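Local structure of putative iron-regulated protein A (Parabacteroides distasonis ATCC 8503, 4ECG) at residues D30-V35 with N224-I229; P112-G117 with Q143-F148; H149-M154 with E175-V180. The protein is of unknown function but binds calcium and, as an imelysin-like protein of peptidase family M75, may be a metalloendopeptidase. One frame throughout, in Å; residues are numbered along the deposited sequence.

Interaction 1. Residues D30-V35 with N224-I229; sequences DQMSAV and NVYQAI. With CA (calcium ion), chain C.
Met32, present as selenomethionine, reaches from helix 29-68 to the start of helix 225-233, touching Val225, Tyr226 and Ile229. CB rests on Val225, 3.6 Å from CG2. Beyond it the chain bends at its last torsion (chi3 -67°), which turns CE onto Tyr226, where it lies near CE1, CZ and OH. The selenium sits 3.6 Å from Tyr226 CE1 and lies 36° off the ring normal, an oblique Met-aromatic contact. Although the Tyr226 side chain leaves its helix pointing away, its ring comes back to meet this tip. Met32 CG also faces Ile229 CG1, at the longer distance of 4.4 Å.

Ser33 takes part mainly through its backbone, as Val225 CG2 packs against the peptide between Met32 and Ser33, 3.5 Å from Ser33 N. The Ser33 hydroxyl is hydrogen-bonded to His215. One turn on from Met32, Val35 places CG1 3.7 Å from Ile229 CD1, the two side chains crossing at about a right angle.

The opposing helix starts with Asn224 as its N-cap, whose OD1 accepts the backbone N of Gln227 at 3.1 Å, the donor standing above the carboxamide plane. Gln227 extends away from helix 29-68 to a calcium ion, which its OE1 binds at 2.2 Å. Five waters and the backbone O of Ser221 are further ligands, so one short helix turn serves both the packing and a metal site.

The two segments run in broadly the same direction, their axes 9.4 Å apart at closest and inclined by 38°. Helix 315-322 packs beside them, with Leu318 on Met32 and Val35 and Leu315 on Ile229. Phe379, near the C-terminus, touches Met32 and Ile229, while Val36 of helix 29-68 continues the packing along Ala228 and Ile229.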
ATOM      1  N   ASP A  30       5.902 -28.688  -7.873  1.00 69.26           N
ATOM      2  CA  ASP A  30       5.093 -28.245  -9.008  1.00 72.07           C
ATOM      3  C   ASP A  30       3.862 -27.494  -8.480  1.00 69.64           C
ATOM      4  O   ASP A  30       3.423 -26.485  -9.092  1.00 65.06           O
ATOM      5  CB  ASP A  30       4.683 -29.385  -9.966  1.00 76.09           C
ATOM      6  CG  ASP A  30       5.882 -29.953 -10.814  1.00 83.59           C
ATOM      7  OD1 ASP A  30       6.870 -29.234 -11.083  1.00 90.21           O
ATOM      8  OD2 ASP A  30       5.829 -31.130 -11.238  1.00 80.56           O
ATOM      9  N   GLN A  31       3.341 -27.929  -7.328  1.00 66.66           N
ATOM     10  CA  GLN A  31       2.125 -27.287  -6.763  1.00 65.59           C
ATOM     11  C   GLN A  31       2.429 -25.888  -6.253  1.00 62.71           C
ATOM     12  O   GLN A  31       1.700 -24.947  -6.500  1.00 59.63           O
ATOM     13  CB  GLN A  31       1.523 -28.115  -5.618  1.00 65.70           C
ATOM     14  CG  GLN A  31       0.440 -29.090  -6.044  1.00 69.92           C
ATOM     15  CD  GLN A  31       0.278 -30.303  -5.125  1.00 70.36           C
ATOM     16  OE1 GLN A  31       0.823 -30.363  -4.034  1.00 65.83           O
ATOM     17  NE2 GLN A  31      -0.485 -31.272  -5.586  1.00 74.57           N
HETATM   18  N   MSE A  32       3.520 -25.783  -5.509  1.00 63.98           N
HETATM   19  CA  MSE A  32       3.990 -24.518  -4.975  1.00 61.71           C
HETATM   20  C   MSE A  32       4.382 -23.556  -6.095  1.00 60.91           C
HETATM   21  O   MSE A  32       4.127 -22.365  -5.992  1.00 55.95           O
HETATM   22  CB  MSE A  32       5.190 -24.754  -4.047  1.00 63.16           C
HETATM   23  CG  MSE A  32       4.807 -25.163  -2.616  1.00 64.32           C
HETATM   24 SE   MSE A  32       6.338 -25.574  -1.539  0.75 62.35          SE
HETATM   25  CE  MSE A  32       6.962 -27.148  -2.422  1.00 65.71           C
ATOM     26  N   SER A  33       5.000 -24.082  -7.155  1.00 62.80           N
ATOM     27  CA  SER A  33       5.400 -23.253  -8.307  1.00 63.36           C
ATOM     28  C   SER A  33       4.162 -22.624  -9.011  1.00 62.56           C
ATOM     29  O   SER A  33       4.185 -21.464  -9.457  1.00 62.78           O
ATOM     30  CB  SER A  33       6.228 -24.107  -9.268  1.00 67.81           C
ATOM     31  OG  SER A  33       6.830 -23.307 -10.257  1.00 69.57           O
ATOM     32  N   ALA A  34       3.073 -23.384  -9.065  1.00 59.16           N
ATOM     33  CA  ALA A  34       1.807 -22.896  -9.684  1.00 61.78           C
ATOM     34  C   ALA A  34       1.153 -21.788  -8.828  1.00 58.06           C
ATOM     35  O   ALA A  34       0.534 -20.874  -9.357  1.00 62.17           O
ATOM     36  CB  ALA A  34       0.823 -24.051  -9.945  1.00 54.34           C
ATOM     37  N   VAL A  35       1.287 -21.870  -7.512  1.00 57.40           N
ATOM     38  CA  VAL A  35       0.800 -20.807  -6.640  1.00 56.14           C
ATOM     39  C   VAL A  35       1.567 -19.496  -6.916  1.00 57.76           C
ATOM     40  O   VAL A  35       0.963 -18.427  -7.084  1.00 57.00           O
ATOM     41  CB  VAL A  35       0.909 -21.214  -5.150  1.00 55.17           C
ATOM     42  CG1 VAL A  35       0.775 -19.997  -4.239  1.00 52.36           C
ATOM     43  CG2 VAL A  35      -0.098 -22.329  -4.828  1.00 54.86           C
ATOM     44  N   ASN A 224      14.798 -20.896  -4.800  1.00 64.55           N
ATOM     45  CA  ASN A 224      13.971 -22.071  -5.005  1.00 62.72           C
ATOM     46  C   ASN A 224      12.552 -21.720  -4.635  1.00 61.20           C
ATOM     47  O   ASN A 224      12.283 -20.607  -4.165  1.00 61.18           O
ATOM     48  CB  ASN A 224      14.489 -23.267  -4.219  1.00 63.50           C
ATOM     49  CG  ASN A 224      14.397 -23.070  -2.728  1.00 60.80           C
ATOM     50  OD1 ASN A 224      13.348 -22.788  -2.197  1.00 62.81           O
ATOM     51  ND2 ASN A 224      15.482 -23.271  -2.051  1.00 61.02           N
ATOM     52  N   VAL A 225      11.630 -22.647  -4.864  1.00 62.19           N
ATOM     53  CA  VAL A 225      10.207 -22.321  -4.794  1.00 57.35           C
ATOM     54  C   VAL A 225       9.778 -21.999  -3.370  1.00 56.93           C
ATOM     55  O   VAL A 225       8.844 -21.206  -3.168  1.00 57.51           O
ATOM     56  CB  VAL A 225       9.298 -23.417  -5.384  1.00 57.37           C
ATOM     57  CG1 VAL A 225       9.294 -24.676  -4.509  1.00 58.36           C
ATOM     58  CG2 VAL A 225       7.887 -22.859  -5.584  1.00 54.33           C
ATOM     59  N   TYR A 226      10.428 -22.624  -2.390  1.00 55.67           N
ATOM     60  CA  TYR A 226      10.148 -22.328  -0.985  1.00 55.43           C
ATOM     61  C   TYR A 226      10.511 -20.886  -0.663  1.00 54.35           C
ATOM     62  O   TYR A 226       9.842 -20.231   0.121  1.00 57.52           O
ATOM     63  CB  TYR A 226      10.899 -23.276  -0.033  1.00 59.90           C
ATOM     64  CG  TYR A 226      10.567 -24.763  -0.151  1.00 63.78           C
ATOM     65  CD1 TYR A 226       9.463 -25.304   0.513  1.00 66.22           C
ATOM     66  CD2 TYR A 226      11.363 -25.626  -0.908  1.00 65.21           C
ATOM     67  CE1 TYR A 226       9.144 -26.655   0.414  1.00 66.87           C
ATOM     68  CE2 TYR A 226      11.055 -26.979  -1.010  1.00 68.85           C
ATOM     69  CZ  TYR A 226       9.945 -27.484  -0.343  1.00 67.81           C
ATOM     70  OH  TYR A 226       9.626 -28.811  -0.410  1.00 66.77           O
ATOM     71  N   GLN A 227      11.578 -20.384  -1.251  1.00 50.47           N
ATOM     72  CA  GLN A 227      11.913 -19.015  -1.039  1.00 51.31           C
ATOM     73  C   GLN A 227      10.911 -18.062  -1.626  1.00 49.50           C
ATOM     74  O   GLN A 227      10.648 -17.028  -1.038  1.00 49.33           O
ATOM     75  CB  GLN A 227      13.317 -18.724  -1.576  1.00 54.50           C
ATOM     76  CG  GLN A 227      14.392 -19.444  -0.757  1.00 54.92           C
ATOM     77  CD  GLN A 227      15.804 -19.044  -1.137  1.00 53.15           C
ATOM     78  OE1 GLN A 227      16.052 -17.961  -1.680  1.00 53.67           O
ATOM     79  NE2 GLN A 227      16.729 -19.906  -0.835  1.00 50.03           N
ATOM     80  N   ALA A 228      10.342 -18.417  -2.769  1.00 52.44           N
ATOM     81  CA  ALA A 228       9.324 -17.592  -3.438  1.00 53.42           C
ATOM     82  C   ALA A 228       8.036 -17.487  -2.612  1.00 54.10           C
ATOM     83  O   ALA A 228       7.534 -16.415  -2.411  1.00 49.84           O
ATOM     84  CB  ALA A 228       9.032 -18.119  -4.849  1.00 51.50           C
ATOM     85  N   ILE A 229       7.512 -18.606  -2.135  1.00 57.05           N
ATOM     86  CA  ILE A 229       6.372 -18.607  -1.210  1.00 55.95           C
ATOM     87  C   ILE A 229       6.677 -17.846   0.083  1.00 54.06           C
ATOM     88  O   ILE A 229       5.836 -17.121   0.564  1.00 52.82           O
ATOM     89  CB  ILE A 229       5.933 -20.064  -0.815  1.00 59.61           C
ATOM     90  CG1 ILE A 229       5.322 -20.851  -1.990  1.00 61.41           C
ATOM     91  CG2 ILE A 229       4.893 -20.046   0.288  1.00 56.46           C
ATOM     92  CD1 ILE A 229       3.951 -20.353  -2.344  1.00 63.73           C
TER
HETATM   93 CA    CA C 501      16.705 -15.933  -1.041  1.00 55.07          CA
HETATM   94  O   HOH W   1      19.049 -16.425  -2.077  1.00 50.37           O
HETATM   95  O   HOH W   2      18.044 -16.728   0.695  1.00 50.89           O
HETATM   96  O   HOH W   3      17.478 -13.763  -0.249  1.00 56.95           O
HETATM   97  O   HOH W   4      15.311 -16.364   0.798  1.00 46.71           O
HETATM   98  O   HOH W   5      14.382 -14.748  -1.531  1.00 47.68           O

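Interaction 2. Residues P112-G117 with Q143-F148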
ATOM      1  N   PRO A 112       5.482  11.297   7.068  1.00 51.62           N
ATOM      2  CA  PRO A 112       4.944  12.635   6.753  1.00 52.91           C
ATOM      3  C   PRO A 112       5.836  13.427   5.785  1.00 52.35           C
ATOM      4  O   PRO A 112       6.896  12.947   5.366  1.00 57.40           O
ATOM      5  CB  PRO A 112       4.913  13.339   8.124  1.00 54.26           C
ATOM      6  CG  PRO A 112       6.022  12.696   8.864  1.00 56.25           C
ATOM      7  CD  PRO A 112       6.088  11.262   8.407  1.00 51.84           C
ATOM      8  N   LEU A 113       5.392  14.637   5.473  1.00 48.63           N
ATOM      9  CA  LEU A 113       6.029  15.478   4.514  1.00 50.51           C
ATOM     10  C   LEU A 113       6.879  16.525   5.219  1.00 48.45           C
ATOM     11  O   LEU A 113       6.620  16.895   6.348  1.00 49.55           O
ATOM     12  CB  LEU A 113       4.971  16.174   3.620  1.00 45.58           C
ATOM     13  CG  LEU A 113       4.042  15.278   2.809  1.00 45.85           C
ATOM     14  CD1 LEU A 113       2.904  16.145   2.216  1.00 40.46           C
ATOM     15  CD2 LEU A 113       4.794  14.477   1.734  1.00 43.43           C
ATOM     16  N   ASP A 114       7.884  17.026   4.505  1.00 48.95           N
ATOM     17  CA  ASP A 114       8.606  18.178   4.924  1.00 45.29           C
ATOM     18  C   ASP A 114       7.874  19.442   4.464  1.00 47.77           C
ATOM     19  O   ASP A 114       8.182  20.047   3.414  1.00 44.67           O
ATOM     20  CB  ASP A 114      10.024  18.112   4.381  1.00 50.41           C
ATOM     21  CG  ASP A 114      10.847  19.389   4.679  1.00 49.81           C
ATOM     22  OD1 ASP A 114      10.389  20.225   5.477  1.00 55.49           O
ATOM     23  OD2 ASP A 114      11.946  19.533   4.111  1.00 54.53           O
ATOM     24  N   LYS A 115       6.921  19.848   5.290  1.00 49.37           N
ATOM     25  CA  LYS A 115       6.037  20.949   4.983  1.00 50.36           C
ATOM     26  C   LYS A 115       6.785  22.265   4.878  1.00 51.58           C
ATOM     27  O   LYS A 115       6.486  23.064   4.021  1.00 54.28           O
ATOM     28  CB  LYS A 115       4.899  21.022   6.019  1.00 53.00           C
ATOM     29  CG  LYS A 115       3.972  19.798   5.941  1.00 58.75           C
ATOM     30  CD  LYS A 115       2.806  19.836   6.939  1.00 59.08           C
ATOM     31  CE  LYS A 115       3.230  19.450   8.353  1.00 62.45           C
ATOM     32  NZ  LYS A 115       2.490  20.291   9.368  1.00 74.53           N
ATOM     33  N   ASN A 116       7.789  22.501   5.693  1.00 49.41           N
ATOM     34  CA  ASN A 116       8.568  23.728   5.486  1.00 55.67           C
ATOM     35  C   ASN A 116       9.297  23.797   4.133  1.00 54.60           C
ATOM     36  O   ASN A 116       9.326  24.843   3.502  1.00 51.07           O
ATOM     37  CB  ASN A 116       9.565  24.016   6.649  1.00 60.39           C
ATOM     38  CG  ASN A 116       8.855  24.368   7.986  1.00 62.89           C
ATOM     39  OD1 ASN A 116       7.635  24.570   8.080  1.00 62.71           O
ATOM     40  ND2 ASN A 116       9.633  24.434   9.014  1.00 69.34           N
ATOM     41  N   GLY A 117       9.888  22.697   3.701  1.00 53.06           N
ATOM     42  CA  GLY A 117      10.559  22.636   2.402  1.00 51.18           C
ATOM     43  C   GLY A 117       9.599  22.804   1.225  1.00 52.27           C
ATOM     44  O   GLY A 117       9.964  23.488   0.252  1.00 48.19           O
ATOM     45  N   GLN A 143      12.269  12.714  -1.383  1.00 45.33           N
ATOM     46  CA  GLN A 143      11.067  11.912  -1.255  1.00 43.22           C
ATOM     47  C   GLN A 143       9.996  12.565  -0.405  1.00 41.11           C
ATOM     48  O   GLN A 143       8.841  12.309  -0.610  1.00 42.56           O
ATOM     49  CB  GLN A 143      11.399  10.513  -0.701  1.00 44.90           C
ATOM     50  CG  GLN A 143      11.801  10.414   0.757  1.00 41.55           C
ATOM     51  CD  GLN A 143      13.202  10.876   0.966  1.00 45.30           C
ATOM     52  OE1 GLN A 143      13.890  11.222   0.006  1.00 45.98           O
ATOM     53  NE2 GLN A 143      13.640  10.890   2.201  1.00 46.60           N
ATOM     54  N   ASN A 144      10.395  13.397   0.553  1.00 40.55           N
ATOM     55  CA  ASN A 144       9.487  14.010   1.505  1.00 41.43           C
ATOM     56  C   ASN A 144       8.942  15.330   0.943  1.00 41.54           C
ATOM     57  O   ASN A 144       8.205  16.032   1.613  1.00 45.44           O
ATOM     58  CB  ASN A 144      10.189  14.315   2.843  1.00 42.87           C
ATOM     59  CG  ASN A 144      10.766  13.084   3.526  1.00 46.32           C
ATOM     60  OD1 ASN A 144      10.250  11.972   3.394  1.00 48.14           O
ATOM     61  ND2 ASN A 144      11.859  13.299   4.280  1.00 42.01           N
ATOM     62  N   LEU A 145       9.306  15.660  -0.283  1.00 43.67           N
ATOM     63  CA  LEU A 145       8.786  16.823  -0.980  1.00 41.93           C
ATOM     64  C   LEU A 145       7.958  16.441  -2.215  1.00 39.30           C
ATOM     65  O   LEU A 145       7.614  17.302  -3.023  1.00 44.22           O
ATOM     66  CB  LEU A 145       9.986  17.680  -1.406  1.00 43.29           C
ATOM     67  CG  LEU A 145      10.936  18.193  -0.309  1.00 42.57           C
ATOM     68  CD1 LEU A 145      12.278  18.654  -0.937  1.00 36.69           C
ATOM     69  CD2 LEU A 145      10.257  19.284   0.503  1.00 38.25           C
ATOM     70  N   ARG A 146       7.649  15.159  -2.382  1.00 39.67           N
ATOM     71  CA  ARG A 146       6.890  14.730  -3.515  1.00 39.80           C
ATOM     72  C   ARG A 146       5.901  13.570  -3.191  1.00 37.59           C
ATOM     73  O   ARG A 146       5.503  13.416  -2.075  1.00 40.49           O
ATOM     74  CB  ARG A 146       7.855  14.442  -4.683  1.00 43.00           C
ATOM     75  CG  ARG A 146       8.750  13.261  -4.463  1.00 41.16           C
ATOM     76  CD  ARG A 146       9.378  12.779  -5.749  1.00 43.24           C
ATOM     77  NE  ARG A 146      10.228  11.591  -5.526  1.00 43.02           N
ATOM     78  CZ  ARG A 146      11.556  11.543  -5.514  1.00 45.33           C
ATOM     79  NH1 ARG A 146      12.292  12.620  -5.729  1.00 47.92           N
ATOM     80  NH2 ARG A 146      12.169  10.368  -5.320  1.00 47.66           N
ATOM     81  N   GLY A 147       5.442  12.825  -4.190  1.00 40.78           N
ATOM     82  CA  GLY A 147       4.654  11.613  -3.971  1.00 44.45           C
ATOM     83  C   GLY A 147       3.177  11.923  -3.791  1.00 47.82           C
ATOM     84  O   GLY A 147       2.780  13.108  -3.882  1.00 43.12           O
ATOM     85  N   PHE A 148       2.398  10.856  -3.549  1.00 44.64           N
ATOM     86  CA  PHE A 148       0.928  10.922  -3.394  1.00 47.56           C
ATOM     87  C   PHE A 148       0.469  12.017  -2.418  1.00 43.39           C
ATOM     88  O   PHE A 148      -0.509  12.708  -2.651  1.00 40.02           O
ATOM     89  CB  PHE A 148       0.376   9.626  -2.834  1.00 44.25           C
ATOM     90  CG  PHE A 148       0.015   8.596  -3.850  1.00 42.09           C
ATOM     91  CD1 PHE A 148      -1.229   8.580  -4.401  1.00 41.69           C
ATOM     92  CD2 PHE A 148       0.894   7.576  -4.151  1.00 43.28           C
ATOM     93  CE1 PHE A 148      -1.597   7.601  -5.277  1.00 43.75           C
ATOM     94  CE2 PHE A 148       0.544   6.585  -5.027  1.00 43.05           C
ATOM     95  CZ  PHE A 148      -0.713   6.612  -5.596  1.00 41.33           C
TER
HETATM   96  O   HOH W   6       8.542  10.615   5.210  1.00 47.57           O
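Asp114 and Asn144 supply the direct hydrogen bond of this contact, from Asp114 N to Asn144 O at 3.1 Å. It is fairly straight, with an angle of 162° at the hydrogen, and the donor is tilted from the carbonyl plane. A second, indirect link runs through water 6, which donates to Pro112 O at 2.9 Å and to Asn144 OD1 at 2.8 Å. The amide end of Asn144 is held as well, since ND2 is hydrogen-bonded to Glu139 O, and this fixes which way the carboxamide is turned.

Asp114 also caps a helix. With CG anti to the backbone N (chi1 175°), its OD1 takes the N-H of Gly117 at 3.1 Å from above the carboxylate plane. The residue is the centre of an inverse gamma turn, through which the chain passes from cis-Pro112 into helix 115-124. The facing segment is likewise a helix entrance: a 3-10 turn at Gln143 and Asn144 leads to Gly147, whose positive phi suits glycine and which begins the GxHxxE signature of imelysin-like proteins.

Van der Waals packing centres on Leu145, which lies beside the Asp114 side chain and points the same way. Its CD2 rests against that side chain and the backbone of the first helical turn, 3.7 Å from Gly117 C. A side chain at Gly117 would collide with this methyl and with Asp114 OD2. Leu113 CD2 lies over the opposite backbone, 3.8 Å from Asn144 O and 4.0 Å from Arg146 O. Arg146 turns its side chain away to Gly132, Ile130 and Ser107, one face of its guanidinium lying over Gln143 CA.

Interaction 3. Residues H149-M154 with E175-V180; sequences HTAEKM and EYLKLV
Helix segments 149-154 and 175-180 run roughly antiparallel at 147°, their axes 9.5 Å apart at closest, with Ala151 and Leu177 the nearest CA pair. Met154, a selenomethionine, is extended beyond CG and lays CE over one face of the Tyr176 ring, offset toward the rim, in a CH-pi contact with Met154 CE 3.6 Å from Tyr176 CG. Its selenium packs on Leu177, 3.9 Å from CB. Thr150 CG2 approaches the same ring obliquely, 3.8 Å from CE1, and Val180 CG2 lies at the ring edge.

The far side of the first helix carries the HxxE motif of the imelysin family: His149 ND1 donates to Glu152 OE1 at 2.8 Å, nearly in the ring plane, while NE2 bonds to Glu277. The packing face thus backs the helix turn that presents this pair.

An alanine in place of Tyr176 would probably leave Met154 CE and Thr150 CG2 facing a gap and Leu145 O without the hydrogen bond it receives from the tyrosine OH. Between the helices, Ala151 CB meets Leu177 CD1 at 4.0 Å and Val180 CG1 at 4.1 Å.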
ATOM      1  N   HIS A 149       1.197  12.176  -1.343  1.00 40.22           N
ATOM      2  CA  HIS A 149       0.722  13.075  -0.292  1.00 42.38           C
ATOM      3  C   HIS A 149       1.023  14.525  -0.543  1.00 41.67           C
ATOM      4  O   HIS A 149       0.334  15.390  -0.015  1.00 40.21           O
ATOM      5  CB  HIS A 149       1.201  12.599   1.080  1.00 41.25           C
ATOM      6  CG  HIS A 149       0.690  11.212   1.435  1.00 44.10           C
ATOM      7  ND1 HIS A 149      -0.626  10.929   1.542  1.00 47.92           N
ATOM      8  CD2 HIS A 149       1.360  10.024   1.624  1.00 48.28           C
ATOM      9  CE1 HIS A 149      -0.776   9.637   1.809  1.00 52.33           C
ATOM     10  NE2 HIS A 149       0.443   9.077   1.868  1.00 50.78           N
ATOM     11  N   THR A 150       2.019  14.822  -1.374  1.00 41.33           N
ATOM     12  CA  THR A 150       2.284  16.211  -1.707  1.00 42.01           C
ATOM     13  C   THR A 150       1.166  16.657  -2.689  1.00 41.05           C
ATOM     14  O   THR A 150       0.607  17.730  -2.524  1.00 48.26           O
ATOM     15  CB  THR A 150       3.710  16.445  -2.281  1.00 40.86           C
ATOM     16  OG1 THR A 150       4.677  16.098  -1.301  1.00 39.28           O
ATOM     17  CG2 THR A 150       3.928  17.905  -2.686  1.00 40.53           C
ATOM     18  N   ALA A 151       0.867  15.844  -3.696  1.00 39.38           N
ATOM     19  CA  ALA A 151      -0.261  16.066  -4.615  1.00 41.94           C
ATOM     20  C   ALA A 151      -1.579  16.218  -3.789  1.00 41.92           C
ATOM     21  O   ALA A 151      -2.306  17.167  -3.963  1.00 46.13           O
ATOM     22  CB  ALA A 151      -0.346  14.911  -5.636  1.00 36.73           C
ATOM     23  N   GLU A 152      -1.785  15.336  -2.819  1.00 43.06           N
ATOM     24  CA  GLU A 152      -2.983  15.308  -1.973  1.00 42.77           C
ATOM     25  C   GLU A 152      -3.159  16.619  -1.278  1.00 45.85           C
ATOM     26  O   GLU A 152      -4.274  17.177  -1.233  1.00 41.01           O
ATOM     27  CB  GLU A 152      -2.834  14.198  -0.907  1.00 43.64           C
ATOM     28  CG  GLU A 152      -4.110  13.830  -0.156  1.00 44.90           C
ATOM     29  CD  GLU A 152      -3.886  13.024   1.118  1.00 46.16           C
ATOM     30  OE1 GLU A 152      -2.702  12.748   1.526  1.00 43.84           O
ATOM     31  OE2 GLU A 152      -4.926  12.712   1.724  1.00 41.88           O
ATOM     32  N   LYS A 153      -2.046  17.105  -0.717  1.00 44.98           N
ATOM     33  CA  LYS A 153      -2.063  18.285   0.125  1.00 45.36           C
ATOM     34  C   LYS A 153      -2.470  19.491  -0.700  1.00 44.12           C
ATOM     35  O   LYS A 153      -3.113  20.368  -0.172  1.00 47.27           O
ATOM     36  CB  LYS A 153      -0.695  18.584   0.793  1.00 44.08           C
ATOM     37  CG  LYS A 153      -0.848  19.567   1.965  1.00 45.98           C
ATOM     38  CD  LYS A 153       0.478  19.922   2.674  1.00 47.65           C
ATOM     39  CE  LYS A 153       0.312  20.882   3.869  1.00 47.49           C
ATOM     40  NZ  LYS A 153      -0.107  22.273   3.493  1.00 48.93           N
HETATM   41  N   MSE A 154      -2.121  19.489  -1.983  1.00 44.92           N
HETATM   42  CA  MSE A 154      -2.448  20.562  -2.919  1.00 43.41           C
HETATM   43  C   MSE A 154      -3.821  20.401  -3.585  1.00 44.29           C
HETATM   44  O   MSE A 154      -4.358  21.382  -4.063  1.00 43.13           O
HETATM   45  CB  MSE A 154      -1.379  20.653  -4.007  1.00 43.87           C
HETATM   46  CG  MSE A 154       0.021  20.947  -3.499  1.00 44.33           C
HETATM   47 SE   MSE A 154       1.437  20.768  -4.852  0.75 41.86          SE
HETATM   48  CE  MSE A 154       2.839  21.435  -3.731  1.00 43.01           C
ATOM     49  N   GLU A 175       2.864  24.428 -10.909  1.00 44.53           N
ATOM     50  CA  GLU A 175       3.946  23.736 -11.567  1.00 45.64           C
ATOM     51  C   GLU A 175       4.492  22.585 -10.656  1.00 44.46           C
ATOM     52  O   GLU A 175       4.864  21.491 -11.126  1.00 40.84           O
ATOM     53  CB  GLU A 175       5.026  24.738 -11.973  1.00 47.72           C
ATOM     54  CG  GLU A 175       6.127  24.093 -12.787  1.00 56.64           C
ATOM     55  CD  GLU A 175       5.676  23.506 -14.151  1.00 65.76           C
ATOM     56  OE1 GLU A 175       4.637  24.010 -14.725  1.00 66.37           O
ATOM     57  OE2 GLU A 175       6.391  22.552 -14.643  1.00 65.60           O
ATOM     58  N   TYR A 176       4.490  22.820  -9.341  1.00 41.01           N
ATOM     59  CA  TYR A 176       4.959  21.829  -8.385  1.00 39.94           C
ATOM     60  C   TYR A 176       4.073  20.585  -8.526  1.00 40.15           C
ATOM     61  O   TYR A 176       4.561  19.505  -8.769  1.00 42.03           O
ATOM     62  CB  TYR A 176       4.926  22.483  -6.989  1.00 41.16           C
ATOM     63  CG  TYR A 176       5.703  21.792  -5.873  1.00 44.34           C
ATOM     64  CD1 TYR A 176       5.906  20.397  -5.842  1.00 42.55           C
ATOM     65  CD2 TYR A 176       6.198  22.527  -4.814  1.00 45.38           C
ATOM     66  CE1 TYR A 176       6.544  19.774  -4.783  1.00 41.75           C
ATOM     67  CE2 TYR A 176       6.860  21.900  -3.781  1.00 46.67           C
ATOM     68  CZ  TYR A 176       7.047  20.537  -3.777  1.00 41.39           C
ATOM     69  OH  TYR A 176       7.762  19.980  -2.740  1.00 42.41           O
ATOM     70  N   LEU A 177       2.755  20.781  -8.459  1.00 42.86           N
ATOM     71  CA  LEU A 177       1.744  19.740  -8.634  1.00 42.83           C
ATOM     72  C   LEU A 177       1.954  18.941  -9.930  1.00 43.77           C
ATOM     73  O   LEU A 177       1.808  17.710  -9.934  1.00 45.31           O
ATOM     74  CB  LEU A 177       0.333  20.337  -8.602  1.00 40.11           C
ATOM     75  CG  LEU A 177      -0.876  19.390  -8.848  1.00 45.03           C
ATOM     76  CD1 LEU A 177      -0.874  18.230  -7.820  1.00 40.02           C
ATOM     77  CD2 LEU A 177      -2.249  20.127  -8.902  1.00 40.06           C
ATOM     78  N   LYS A 178       2.269  19.620 -11.016  1.00 41.80           N
ATOM     79  CA  LYS A 178       2.543  18.961 -12.296  1.00 44.18           C
ATOM     80  C   LYS A 178       3.793  18.088 -12.176  1.00 47.29           C
ATOM     81  O   LYS A 178       3.782  16.931 -12.604  1.00 52.24           O
ATOM     82  CB  LYS A 178       2.771  19.994 -13.388  1.00 49.16           C
ATOM     83  CG  LYS A 178       2.839  19.465 -14.819  1.00 57.07           C
ATOM     84  CD  LYS A 178       3.439  20.466 -15.806  1.00 63.47           C
ATOM     85  CE  LYS A 178       2.424  21.243 -16.648  1.00 73.82           C
ATOM     86  NZ  LYS A 178       3.088  22.388 -17.404  1.00 76.89           N
ATOM     87  N   LEU A 179       4.851  18.614 -11.556  1.00 42.89           N
ATOM     88  CA  LEU A 179       6.112  17.868 -11.473  1.00 44.81           C
ATOM     89  C   LEU A 179       5.997  16.618 -10.591  1.00 44.36           C
ATOM     90  O   LEU A 179       6.495  15.557 -10.944  1.00 39.85           O
ATOM     91  CB  LEU A 179       7.260  18.770 -11.013  1.00 47.03           C
ATOM     92  CG  LEU A 179       7.670  19.797 -12.060  1.00 48.17           C
ATOM     93  CD1 LEU A 179       8.476  20.876 -11.370  1.00 49.17           C
ATOM     94  CD2 LEU A 179       8.461  19.108 -13.178  1.00 50.45           C
ATOM     95  N   VAL A 180       5.298  16.778  -9.466  1.00 39.95           N
ATOM     96  CA  VAL A 180       5.014  15.707  -8.608  1.00 39.47           C
ATOM     97  C   VAL A 180       4.230  14.586  -9.318  1.00 43.66           C
ATOM     98  O   VAL A 180       4.583  13.409  -9.205  1.00 40.31           O
ATOM     99  CB  VAL A 180       4.309  16.250  -7.372  1.00 40.38           C
ATOM    100  CG1 VAL A 180       3.590  15.138  -6.658  1.00 38.22           C
ATOM    101  CG2 VAL A 180       5.324  17.051  -6.495  1.00 35.38           C
TER

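In the fold
Interactions 2 and 3 adjoin, their centres 10 Å apart, and both use helix 147-155: interaction 2 secures the approach to it, and interaction 3 packs its body against helix 171-196. They meet where Leu113 CD2 packs on Thr150 OG1, 3.4 Å away. Interaction 1 lies on the opposite side of the chain's centre, about 41 Å from interaction 3 between centres, and joins helix 29-68 to a much later helix, so that the other two fall within the loop it closes. Interactions 1 and 3 are buried helix pairs held by apolar and Met-aromatic packing, one pair running the same way at 38°, the other roughly antiparallel. Interaction 2, partly buried, is joined by a backbone bond and a water bridge, the Asp114 cap ordering one side.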